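Local structure of Thiol:disulfide interchange protein dsbC (Haemophilus influenzae, 1T3B) at residues F93-C98 / F123-M128; R119-P124 / Y171-Q176. The protein probably forms and isomerises disulfide bonds in periplasmic proteins as a homodimer, using a redox-active disulfide in a thioredoxin-like domain. All blocks are in the same frame, centred on the assembly; numbering follows the deposited sequence.

Contact 1: residues F93-C98 / F123-M128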
# COMPACT_ATOMS: atom_id res chain seq x y z
N PHE A 93 20.77 -11.50 -10.67
CA PHE A 93 19.89 -12.64 -10.44
C PHE A 93 19.82 -13.33 -11.78
O PHE A 93 19.43 -12.75 -12.79
CB PHE A 93 18.51 -12.21 -9.97
CG PHE A 93 18.48 -11.78 -8.53
CD1 PHE A 93 18.83 -10.48 -8.17
CD2 PHE A 93 18.12 -12.67 -7.53
CE1 PHE A 93 18.83 -10.09 -6.83
CE2 PHE A 93 18.12 -12.29 -6.20
CZ PHE A 93 18.47 -11.00 -5.84
N MET A 94 20.20 -14.59 -11.80
CA MET A 94 20.27 -15.28 -13.06
C MET A 94 19.59 -16.64 -13.09
O MET A 94 19.36 -17.25 -12.05
CB MET A 94 21.75 -15.39 -13.40
CG MET A 94 22.09 -16.24 -14.56
SD MET A 94 23.44 -17.31 -14.08
CE MET A 94 22.56 -18.61 -13.30
N ASP A 95 19.23 -17.08 -14.29
CA ASP A 95 18.59 -18.36 -14.50
C ASP A 95 19.39 -19.07 -15.58
O ASP A 95 19.89 -18.44 -16.51
CB ASP A 95 17.14 -18.16 -14.95
CG ASP A 95 16.34 -19.45 -14.92
OD1 ASP A 95 16.80 -20.44 -15.54
OD2 ASP A 95 15.26 -19.47 -14.29
N ILE A 96 19.52 -20.39 -15.48
CA ILE A 96 20.33 -21.13 -16.43
C ILE A 96 19.68 -21.41 -17.77
O ILE A 96 20.35 -21.81 -18.73
CB ILE A 96 20.80 -22.46 -15.82
CG1 ILE A 96 19.60 -23.24 -15.29
CG2 ILE A 96 21.77 -22.19 -14.70
CD1 ILE A 96 19.96 -24.56 -14.70
N THR A 97 18.38 -21.18 -17.84
CA THR A 97 17.66 -21.42 -19.08
C THR A 97 17.27 -20.09 -19.71
O THR A 97 16.24 -20.01 -20.38
CB THR A 97 16.39 -22.23 -18.80
OG1 THR A 97 15.58 -21.51 -17.85
CG2 THR A 97 16.74 -23.61 -18.25
N CYS A 98 18.07 -19.06 -19.50
CA CYS A 98 17.75 -17.74 -20.03
C CYS A 98 18.83 -17.20 -20.97
O CYS A 98 19.97 -16.95 -20.57
CB CYS A 98 17.49 -16.79 -18.84
SG CYS A 98 18.12 -15.09 -18.92
N PHE A 123 17.92 -17.38 -9.49
CA PHE A 123 16.56 -16.95 -9.62
C PHE A 123 15.81 -17.88 -10.55
O PHE A 123 15.58 -17.55 -11.71
CB PHE A 123 16.47 -15.52 -10.16
CG PHE A 123 15.11 -14.92 -10.01
CD1 PHE A 123 14.70 -14.37 -8.80
CD2 PHE A 123 14.20 -14.96 -11.06
CE1 PHE A 123 13.41 -13.88 -8.64
CE2 PHE A 123 12.91 -14.48 -10.91
CZ PHE A 123 12.51 -13.94 -9.69
N PRO A 124 15.45 -19.08 -10.06
CA PRO A 124 14.71 -20.02 -10.91
C PRO A 124 13.27 -19.54 -11.13
O PRO A 124 12.40 -19.68 -10.26
CB PRO A 124 14.82 -21.35 -10.16
CG PRO A 124 15.07 -20.95 -8.76
CD PRO A 124 15.99 -19.77 -8.88
N ARG A 125 13.04 -18.98 -12.31
CA ARG A 125 11.75 -18.43 -12.71
C ARG A 125 10.56 -19.39 -12.65
O ARG A 125 9.55 -19.08 -12.02
CB ARG A 125 11.87 -17.82 -14.11
CG ARG A 125 12.82 -16.63 -14.16
CD ARG A 125 13.09 -16.18 -15.59
NE ARG A 125 13.61 -17.26 -16.42
CZ ARG A 125 14.00 -17.11 -17.68
NH1 ARG A 125 13.92 -15.92 -18.25
NH2 ARG A 125 14.45 -18.14 -18.37
N ALA A 126 10.67 -20.53 -13.32
CA ALA A 126 9.61 -21.53 -13.34
C ALA A 126 9.50 -22.24 -11.98
O ALA A 126 9.40 -23.47 -11.90
CB ALA A 126 9.87 -22.56 -14.46
N GLY A 127 9.51 -21.44 -10.91
CA GLY A 127 9.41 -21.99 -9.57
C GLY A 127 10.48 -23.01 -9.21
O GLY A 127 11.31 -23.39 -10.05
N MET A 128 10.45 -23.47 -7.96
CA MET A 128 11.41 -24.44 -7.44
C MET A 128 10.95 -25.86 -7.68
O MET A 128 11.40 -26.79 -7.00
CB MET A 128 11.58 -24.25 -5.93
CG MET A 128 11.45 -22.83 -5.45
SD MET A 128 12.84 -21.83 -5.95
CE MET A 128 14.11 -22.65 -5.11
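Met94 and Phe123 bring the two segments together where strand 88-94 ends and the loop after strand 116-122 begins: their CA atoms lie 5.3 Å apart, and Phe123 N donates to Met94 O over 2.9 Å. Just before this bond, Phe93 and Phe123 touch through their CB atoms at 3.9 Å, and Phe93 CD2 approaches Phe123 CD1, the two side chains crossing at a slant. Large apolar rings suit this buried position.

Beyond the strand Asp95 takes over. Its CB already points toward the facing loop and, with CG anti to the backbone N (chi1 -169°), the carboxylate carbon comes near Phe123 O and Arg125 NE. The two carboxylate oxygens divide the work. OD2 accepts a nearly straight hydrogen bond from Arg125 N at 3.0 Å, the donor sitting almost on the C-O axis; the same oxygen takes a weak hydrogen bond from Arg125 NE at 3.5 Å, within a salt bridge. OD1 turns back to its own segment, where Thr97 N meets it on the anti side at 2.9 Å, closing an Asx turn, while Thr97 OG1 reaches it from above the carboxylate plane. A short acidic side chain is well suited to this buried place because it can order its own turn and hold the facing loop at once.

The Arg125 chain bends at chi3 (-56°), and its guanidinium lies with one face against Cys98 CB, NH2 being 3.4 Å from that carbon. Thr97 O lies at the edge of the same group, near its plane. Thr182, from a nearby loop, also touches Asp95, Cys98 and Arg125. Cys98 is disulfide-bonded to Cys101 and occupies the N-cap position of helix 99-105, the setting of the redox-active CxxC motif at a helix start in the thioredoxin fold.

Contact 2: residues R119-P124 / Y171-Q176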
# COMPACT_ATOMS: atom_id res chain seq x y z
N ARG A 119 28.49 -10.85 -9.36
CA ARG A 119 28.18 -11.81 -8.31
C ARG A 119 26.80 -12.41 -8.56
O ARG A 119 25.80 -11.70 -8.52
CB ARG A 119 28.20 -11.11 -6.95
CG ARG A 119 29.28 -10.04 -6.83
CD ARG A 119 29.49 -9.60 -5.38
NE ARG A 119 28.25 -9.18 -4.76
CZ ARG A 119 28.14 -8.73 -3.51
NH1 ARG A 119 29.22 -8.63 -2.75
NH2 ARG A 119 26.95 -8.38 -3.04
N TYR A 120 26.74 -13.71 -8.81
CA TYR A 120 25.46 -14.34 -9.09
C TYR A 120 24.71 -14.91 -7.91
O TYR A 120 25.27 -15.55 -7.02
CB TYR A 120 25.61 -15.48 -10.10
CG TYR A 120 26.06 -15.11 -11.49
CD1 TYR A 120 25.31 -14.26 -12.30
CD2 TYR A 120 27.21 -15.67 -12.02
CE1 TYR A 120 25.72 -13.96 -13.61
CE2 TYR A 120 27.62 -15.38 -13.31
CZ TYR A 120 26.88 -14.53 -14.09
OH TYR A 120 27.35 -14.27 -15.35
N LEU A 121 23.40 -14.69 -7.97
CA LEU A 121 22.44 -15.19 -7.02
C LEU A 121 21.52 -15.96 -7.96
O LEU A 121 21.44 -15.64 -9.13
CB LEU A 121 21.68 -14.04 -6.37
CG LEU A 121 22.41 -13.41 -5.19
CD1 LEU A 121 21.64 -12.25 -4.66
CD2 LEU A 121 22.57 -14.46 -4.11
N ALA A 122 20.84 -16.98 -7.45
CA ALA A 122 19.98 -17.75 -8.32
C ALA A 122 18.56 -17.21 -8.35
O ALA A 122 18.06 -16.65 -7.37
CB ALA A 122 19.95 -19.21 -7.88
N PHE A 123 17.92 -17.38 -9.49
CA PHE A 123 16.56 -16.95 -9.62
C PHE A 123 15.81 -17.88 -10.55
O PHE A 123 15.58 -17.55 -11.71
CB PHE A 123 16.47 -15.52 -10.16
CG PHE A 123 15.11 -14.92 -10.01
CD1 PHE A 123 14.70 -14.37 -8.80
CD2 PHE A 123 14.20 -14.96 -11.06
CE1 PHE A 123 13.41 -13.88 -8.64
CE2 PHE A 123 12.91 -14.48 -10.91
CZ PHE A 123 12.51 -13.94 -9.69
N PRO A 124 15.45 -19.08 -10.06
CA PRO A 124 14.71 -20.02 -10.91
C PRO A 124 13.27 -19.54 -11.13
O PRO A 124 12.40 -19.68 -10.26
CB PRO A 124 14.82 -21.35 -10.16
CG PRO A 124 15.07 -20.95 -8.76
CD PRO A 124 15.99 -19.77 -8.88
N TYR A 171 15.73 -16.79 -4.43
CA TYR A 171 14.52 -16.48 -5.17
C TYR A 171 13.66 -15.47 -4.41
O TYR A 171 13.35 -14.39 -4.90
CB TYR A 171 13.74 -17.75 -5.39
CG TYR A 171 12.54 -17.56 -6.26
CD1 TYR A 171 12.64 -17.71 -7.64
CD2 TYR A 171 11.31 -17.22 -5.72
CE1 TYR A 171 11.53 -17.54 -8.45
CE2 TYR A 171 10.19 -17.05 -6.52
CZ TYR A 171 10.31 -17.21 -7.88
OH TYR A 171 9.20 -17.04 -8.69
N GLU A 172 13.27 -15.86 -3.21
CA GLU A 172 12.44 -15.02 -2.37
C GLU A 172 13.04 -13.63 -2.16
O GLU A 172 12.30 -12.65 -2.10
CB GLU A 172 12.21 -15.73 -1.04
CG GLU A 172 11.64 -17.13 -1.24
CD GLU A 172 11.55 -17.91 0.05
OE1 GLU A 172 12.49 -17.83 0.86
OE2 GLU A 172 10.54 -18.63 0.24
N LEU A 173 14.36 -13.53 -2.05
CA LEU A 173 15.00 -12.22 -1.87
C LEU A 173 14.88 -11.41 -3.14
O LEU A 173 14.86 -10.18 -3.10
CB LEU A 173 16.49 -12.37 -1.52
CG LEU A 173 17.36 -11.10 -1.67
CD1 LEU A 173 17.03 -10.12 -0.56
CD2 LEU A 173 18.84 -11.46 -1.62
N GLY A 174 14.81 -12.10 -4.27
CA GLY A 174 14.70 -11.43 -5.55
C GLY A 174 13.34 -10.78 -5.70
O GLY A 174 13.22 -9.64 -6.16
N ILE A 175 12.31 -11.50 -5.29
CA ILE A 175 10.97 -10.96 -5.37
C ILE A 175 10.89 -9.70 -4.53
O ILE A 175 10.37 -8.68 -4.97
CB ILE A 175 9.93 -11.99 -4.93
CG1 ILE A 175 9.98 -13.17 -5.89
CG2 ILE A 175 8.55 -11.37 -4.91
CD1 ILE A 175 8.92 -14.21 -5.66
N GLN A 176 11.43 -9.75 -3.32
CA GLN A 176 11.44 -8.59 -2.44
C GLN A 176 12.00 -7.39 -3.20
O GLN A 176 11.52 -6.27 -3.05
CB GLN A 176 12.30 -8.84 -1.21
CG GLN A 176 11.73 -9.83 -0.22
CD GLN A 176 12.56 -9.91 1.05
OE1 GLN A 176 12.88 -8.89 1.65
NE2 GLN A 176 12.92 -11.13 1.46
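Tyr171 of helix 166-177 lies against Phe123 and Pro124, just past the end of strand 116-122. From its CB, with CG anti to the backbone N (chi1 -174°), the ring is carried over a face of the Phe123 ring. Tyr171 CD1 comes first, 3.3 Å from Pro124 O and also near Phe123 CD1 and Pro124 CD, with Pro124 N near the ring plane at the edge. Tyr171 CE1 follows, lying over one face of Phe123, toward the rim, and 3.9 Å from Phe123 CZ; Pro124 O approaches Tyr171 CE1 obliquely to 2.9 Å. At the phenol carbon, Tyr171 CZ is still 4.0 Å from Pro124 O. The rings of Phe123 and Tyr171 form an offset stack, centroids 4.7 Å apart and planes 13° from parallel, a contact to which two flat aromatic rings are well suited.

Gly174, further along the helix, has its CA 4.1 Å from Phe123 CE1; glycine suits the place because a CB would point toward the ring and fall too close to CE1. Ile175 borders the same ring. Back on the strand, Leu121 CD1 and Leu173 CD2 meet at 4.2 Å, branched apolar ends filling the buried interface. Here a helix packs on the central sheet of the thioredoxin-like domain, and aromatic stacking carries the packing past the strand end.

Contact 1 and contact 2 have centres about 9 Å apart within the thioredoxin-like domain and share Phe123 and Pro124. Along the chain, segment 93-98 comes first, then 119-124 running into 123-128, and lastly 171-176. Strands 88-94 and 116-122 are parallel neighbours in the mixed sheet, joined between the contacts by a probable hydrogen bond from Met94 N to Leu121 O. Phe93 also links the two contacts, its ring packing on Leu121 of the neighbouring strand and Gly174 of the helix. Contact 1 lies at the strand ends beside the redox-active disulfide, whereas the centre of contact 2 lies nearer that of the chain (about 5 Å, against 13 Å). Together they tie the loop after strand 116-122 both to the active-site segment and to the helix.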